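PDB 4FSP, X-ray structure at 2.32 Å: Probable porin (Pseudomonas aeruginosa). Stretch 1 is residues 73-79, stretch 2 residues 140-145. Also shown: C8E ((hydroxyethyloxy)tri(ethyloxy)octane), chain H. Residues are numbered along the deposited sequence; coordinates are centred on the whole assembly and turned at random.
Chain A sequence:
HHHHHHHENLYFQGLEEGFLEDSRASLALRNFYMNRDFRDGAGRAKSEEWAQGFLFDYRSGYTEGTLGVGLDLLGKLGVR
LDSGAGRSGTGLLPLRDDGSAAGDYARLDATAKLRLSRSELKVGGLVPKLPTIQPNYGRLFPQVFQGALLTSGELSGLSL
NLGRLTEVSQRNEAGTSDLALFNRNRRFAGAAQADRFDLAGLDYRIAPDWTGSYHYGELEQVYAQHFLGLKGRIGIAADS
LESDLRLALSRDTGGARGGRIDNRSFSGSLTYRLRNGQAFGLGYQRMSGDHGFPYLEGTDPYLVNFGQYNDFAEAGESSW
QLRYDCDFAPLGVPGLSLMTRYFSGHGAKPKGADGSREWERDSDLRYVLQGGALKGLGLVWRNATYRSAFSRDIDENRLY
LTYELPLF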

ATOM      1  N   LEU A  73      -4.021  17.276 -10.187  1.00 32.20           N
ATOM      2  CA  LEU A  73      -2.642  17.734 -10.211  1.00 31.68           C
ATOM      3  C   LEU A  73      -1.975  17.440  -8.881  1.00 29.84           C
ATOM      4  O   LEU A  73      -2.530  17.734  -7.816  1.00 34.22           O
ATOM      5  N   LEU A  74      -0.780  16.861  -8.945  1.00 30.55           N
ATOM      6  CA  LEU A  74       0.032  16.655  -7.757  1.00 34.97           C
ATOM      7  C   LEU A  74       1.332  17.448  -7.867  1.00 34.48           C
ATOM      8  O   LEU A  74       2.187  17.152  -8.708  1.00 37.32           O
ATOM      9  N   GLY A  75       1.472  18.465  -7.027  1.00 36.66           N
ATOM     10  CA  GLY A  75       2.704  19.229  -6.969  1.00 38.26           C
ATOM     11  C   GLY A  75       3.483  18.821  -5.735  1.00 45.33           C
ATOM     12  O   GLY A  75       2.975  18.906  -4.608  1.00 52.30           O
ATOM     13  N   LYS A  76       4.712  18.358  -5.941  1.00 42.02           N
ATOM     14  CA  LYS A  76       5.540  17.915  -4.828  1.00 46.94           C
ATOM     15  C   LYS A  76       6.857  18.680  -4.770  1.00 43.43           C
ATOM     16  O   LYS A  76       7.544  18.842  -5.783  1.00 36.98           O
ATOM     17  N   LEU A  77       7.195  19.158  -3.581  1.00 41.73           N
ATOM     18  CA  LEU A  77       8.520  19.712  -3.338  1.00 48.00           C
ATOM     19  C   LEU A  77       9.177  18.998  -2.152  1.00 48.04           C
ATOM     20  O   LEU A  77       8.568  18.848  -1.087  1.00 45.09           O
ATOM     21  N   GLY A  78      10.409  18.540  -2.350  1.00 48.21           N
ATOM     22  CA  GLY A  78      11.157  17.873  -1.299  1.00 52.33           C
ATOM     23  C   GLY A  78      12.539  18.478  -1.098  1.00 60.50           C
ATOM     24  O   GLY A  78      13.276  18.703  -2.063  1.00 62.94           O
ATOM     25  N   VAL A  79      12.890  18.744   0.157  1.00 52.60           N
ATOM     26  CA  VAL A  79      14.181  19.335   0.479  1.00 60.33           C
ATOM     27  C   VAL A  79      14.872  18.547   1.586  1.00 66.65           C
ATOM     28  O   VAL A  79      14.294  18.339   2.654  1.00 60.28           O
ATOM     29  N   LEU A 140       8.419  10.024   2.298  1.00 59.31           N
ATOM     30  CA  LEU A 140       7.939  11.397   2.179  1.00 52.24           C
ATOM     31  C   LEU A 140       6.747  11.412   1.235  1.00 47.94           C
ATOM     32  O   LEU A 140       5.703  11.978   1.555  1.00 55.06           O
ATOM     33  N   PHE A 141       6.902  10.764   0.083  1.00 41.13           N
ATOM     34  CA  PHE A 141       5.854  10.728  -0.938  1.00 40.95           C
ATOM     35  C   PHE A 141       5.751   9.345  -1.559  1.00 43.08           C
ATOM     36  O   PHE A 141       6.771   8.705  -1.806  1.00 47.32           O
ATOM     37  N   PRO A 142       4.524   8.893  -1.866  1.00 49.76           N
ATOM     38  CA  PRO A 142       4.374   7.611  -2.569  1.00 50.49           C
ATOM     39  C   PRO A 142       4.773   7.761  -4.032  1.00 42.88           C
ATOM     40  O   PRO A 142       4.626   8.859  -4.564  1.00 42.86           O
ATOM     41  N   GLN A 143       5.279   6.702  -4.662  1.00 37.49           N
ATOM     42  CA  GLN A 143       5.650   6.773  -6.075  1.00 40.28           C
ATOM     43  C   GLN A 143       4.435   7.068  -6.957  1.00 41.84           C
ATOM     44  O   GLN A 143       3.316   6.613  -6.667  1.00 28.74           O
ATOM     45  N   VAL A 144       4.652   7.828  -8.029  1.00 36.84           N
ATOM     46  CA  VAL A 144       3.608   8.024  -9.030  1.00 37.27           C
ATOM     47  C   VAL A 144       3.921   7.230 -10.285  1.00 35.07           C
ATOM     48  O   VAL A 144       5.028   7.321 -10.814  1.00 33.68           O
ATOM     49  N   PHE A 145       2.949   6.439 -10.740  1.00 37.98           N
ATOM     50  CA  PHE A 145       3.096   5.622 -11.943  1.00 35.70           C
ATOM     51  C   PHE A 145       2.398   6.320 -13.105  1.00 30.59           C
ATOM     52  O   PHE A 145       1.386   6.994 -12.914  1.00 32.55           O
TER

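Residues 140-145 lie against one face of the strand formed by residues 73-79, burying 283 Å² in total, with no direct hydrogen bond between the two stretches. Leu 140 opens the segment with its CA-to-CB bond directed toward the strand; its chi1 of -120° lies between wells and chi2 is t, yet its CD1 stops 4.6 Å from Gly 78 CA.

Phe 141 follows with its CA-to-CB bond toward the strand, chi1 m and chi2 -58°. Lys 76 CB sits over one face, 4.2 Å from the ring centroid and 15° off the normal, a CH-pi contact, while Lys 76 CE approaches Phe 141 CB to 3.6 Å. The ring edge meets backbone: Phe 141 CZ is 3.6 Å from Leu 77 O, and CE2 is 4.4 Å from Gly 78 CA. An ideal CB on Gly 78 would point toward stretch 2, 3.8 Å from Phe 141 CE2 and so at ordinary contact distance.

The CA-to-CB bond of Pro 142 points sideways, and the residue contributes mainly its carbonyl. Lys 76 NZ stands 3.6 Å from Pro 142 O, and water 1 bridges them, accepting from Lys 76 NZ at 2.6 Å and donating to Pro 142 O at 2.6 Å. Lys 76 reaches this site with chi1 m, chi2 at 147°, chi3 p and chi4 t. Gln 143 starts away from the strand, and its OE1 is hydrogen-bonded elsewhere in the structure.

Val 144, chi1 t, turns back toward the strand. Its CG2 lies 3.7 Å from Lys 76 NZ and 4.4 Å from Leu 74 CD1, the latter an apolar contact that Leu 74 makes with chi1 at -91° and chi2 t. Phe 145 makes no contact with the strand.

The CA-to-CB bond of Leu 77 points away from stretch 2 (chi1 t, chi2 p), and its CB packs 3.8 Å from C11 of the detergent C8E, whose C10 lies 3.9 Å from Gly 75 CA.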

ATOM      1  CB  LEU A  73      -2.584  19.241 -10.473  1.00 33.03           C
ATOM      2  CG  LEU A  73      -2.795  19.676 -11.917  1.00 47.22           C
ATOM      3  CD1 LEU A  73      -2.862  21.192 -12.009  1.00 50.23           C
ATOM      4  CD2 LEU A  73      -1.640  19.148 -12.730  1.00 57.41           C
ATOM      5  CB  LEU A  74       0.345  15.171  -7.567  1.00 36.21           C
ATOM      6  CG  LEU A  74      -0.600  14.322  -6.709  1.00 50.16           C
ATOM      7  CD1 LEU A  74      -0.078  12.885  -6.583  1.00 53.34           C
ATOM      8  CD2 LEU A  74      -0.800  14.937  -5.329  1.00 47.73           C
ATOM      9  CB  LYS A  76       5.804  16.410  -4.928  1.00 43.34           C
ATOM     10  CG  LYS A  76       4.528  15.588  -5.028  1.00 54.35           C
ATOM     11  CD  LYS A  76       4.706  14.345  -5.886  1.00 58.95           C
ATOM     12  CE  LYS A  76       5.590  13.328  -5.208  1.00 57.35           C
ATOM     13  NZ  LYS A  76       5.559  12.047  -5.965  1.00 54.97           N
ATOM     14  CB  LEU A  77       8.446  21.222  -3.097  1.00 49.46           C
ATOM     15  CG  LEU A  77       9.794  21.925  -2.910  1.00 57.23           C
ATOM     16  CD1 LEU A  77      10.622  21.837  -4.184  1.00 60.50           C
ATOM     17  CD2 LEU A  77       9.599  23.380  -2.497  1.00 62.99           C
ATOM     18  CB  VAL A  79      14.023  20.802   0.911  1.00 64.71           C
ATOM     19  CG1 VAL A  79      12.791  20.969   1.782  1.00 67.38           C
ATOM     20  CG2 VAL A  79      15.266  21.275   1.635  1.00 65.88           C
ATOM     21  CB  LEU A 140       9.028  12.340   1.657  1.00 49.61           C
ATOM     22  CG  LEU A 140       9.414  13.508   2.572  1.00 49.26           C
ATOM     23  CD1 LEU A 140       9.944  14.654   1.746  1.00 51.94           C
ATOM     24  CD2 LEU A 140       8.255  13.974   3.437  1.00 50.34           C
ATOM     25  CB  PHE A 141       6.186  11.715  -2.069  1.00 45.13           C
ATOM     26  CG  PHE A 141       6.371  13.136  -1.618  1.00 49.39           C
ATOM     27  CD1 PHE A 141       5.356  13.798  -0.948  1.00 50.77           C
ATOM     28  CD2 PHE A 141       7.540  13.824  -1.904  1.00 49.36           C
ATOM     29  CE1 PHE A 141       5.513  15.104  -0.537  1.00 43.54           C
ATOM     30  CE2 PHE A 141       7.702  15.137  -1.503  1.00 47.91           C
ATOM     31  CZ  PHE A 141       6.685  15.778  -0.819  1.00 46.43           C
ATOM     32  CB  PRO A 142       2.872   7.331  -2.471  1.00 49.29           C
ATOM     33  CG  PRO A 142       2.246   8.674  -2.363  1.00 46.59           C
ATOM     34  CD  PRO A 142       3.227   9.545  -1.607  1.00 45.95           C
ATOM     35  CB  GLN A 143       6.296   5.467  -6.543  1.00 43.59           C
ATOM     36  CG  GLN A 143       7.727   5.281  -6.093  1.00 62.59           C
ATOM     37  CD  GLN A 143       8.592   6.499  -6.360  1.00 79.53           C
ATOM     38  OE1 GLN A 143       8.810   7.327  -5.469  1.00 87.31           O
ATOM     39  NE2 GLN A 143       9.094   6.614  -7.586  1.00 79.21           N
ATOM     40  CB  VAL A 144       3.426   9.500  -9.395  1.00 34.32           C
ATOM     41  CG1 VAL A 144       2.291   9.651 -10.407  1.00 31.31           C
ATOM     42  CG2 VAL A 144       3.116  10.294  -8.146  1.00 28.14           C
ATOM     43  CB  PHE A 145       2.479   4.224 -11.726  1.00 37.25           C
ATOM     44  CG  PHE A 145       3.219   3.372 -10.703  1.00 35.38           C
ATOM     45  CD1 PHE A 145       3.064   3.597  -9.338  1.00 33.40           C
ATOM     46  CD2 PHE A 145       4.062   2.347 -11.110  1.00 35.16           C
ATOM     47  CE1 PHE A 145       3.750   2.825  -8.399  1.00 35.07           C
ATOM     48  CE2 PHE A 145       4.750   1.561 -10.176  1.00 40.96           C
ATOM     49  CZ  PHE A 145       4.600   1.809  -8.821  1.00 37.69           C
TER
HETATM   50  C2  C8E H 407      11.134  20.338 -13.779  1.00 60.97           C
HETATM   51  C3  C8E H 407      10.472  20.299 -12.410  1.00 57.25           C
HETATM   52  C4  C8E H 407       8.976  20.535 -12.541  1.00 52.32           C
HETATM   53  C5  C8E H 407       8.508  21.639 -11.604  1.00 50.21           C
HETATM   54  C6  C8E H 407       7.808  21.046 -10.386  1.00 46.21           C
HETATM   55  C7  C8E H 407       7.133  22.124  -9.539  1.00 52.91           C
HETATM   56  C8  C8E H 407       6.094  21.523  -8.598  1.00 58.28           C
HETATM   57  O9  C8E H 407       6.308  21.967  -7.274  1.00 64.48           O
HETATM   58  C10 C8E H 407       5.112  22.311  -6.615  1.00 61.82           C
HETATM   59  C11 C8E H 407       5.330  22.244  -5.106  1.00 63.58           C
HETATM   60  O12 C8E H 407       4.263  22.938  -4.504  1.00 69.83           O
HETATM   61  C13 C8E H 407       4.191  22.829  -3.103  1.00 65.73           C
HETATM   62  C14 C8E H 407       3.460  24.076  -2.610  1.00 66.82           C
HETATM   63  O   HOH W   1       3.335  11.154  -4.853  1.00 53.78           O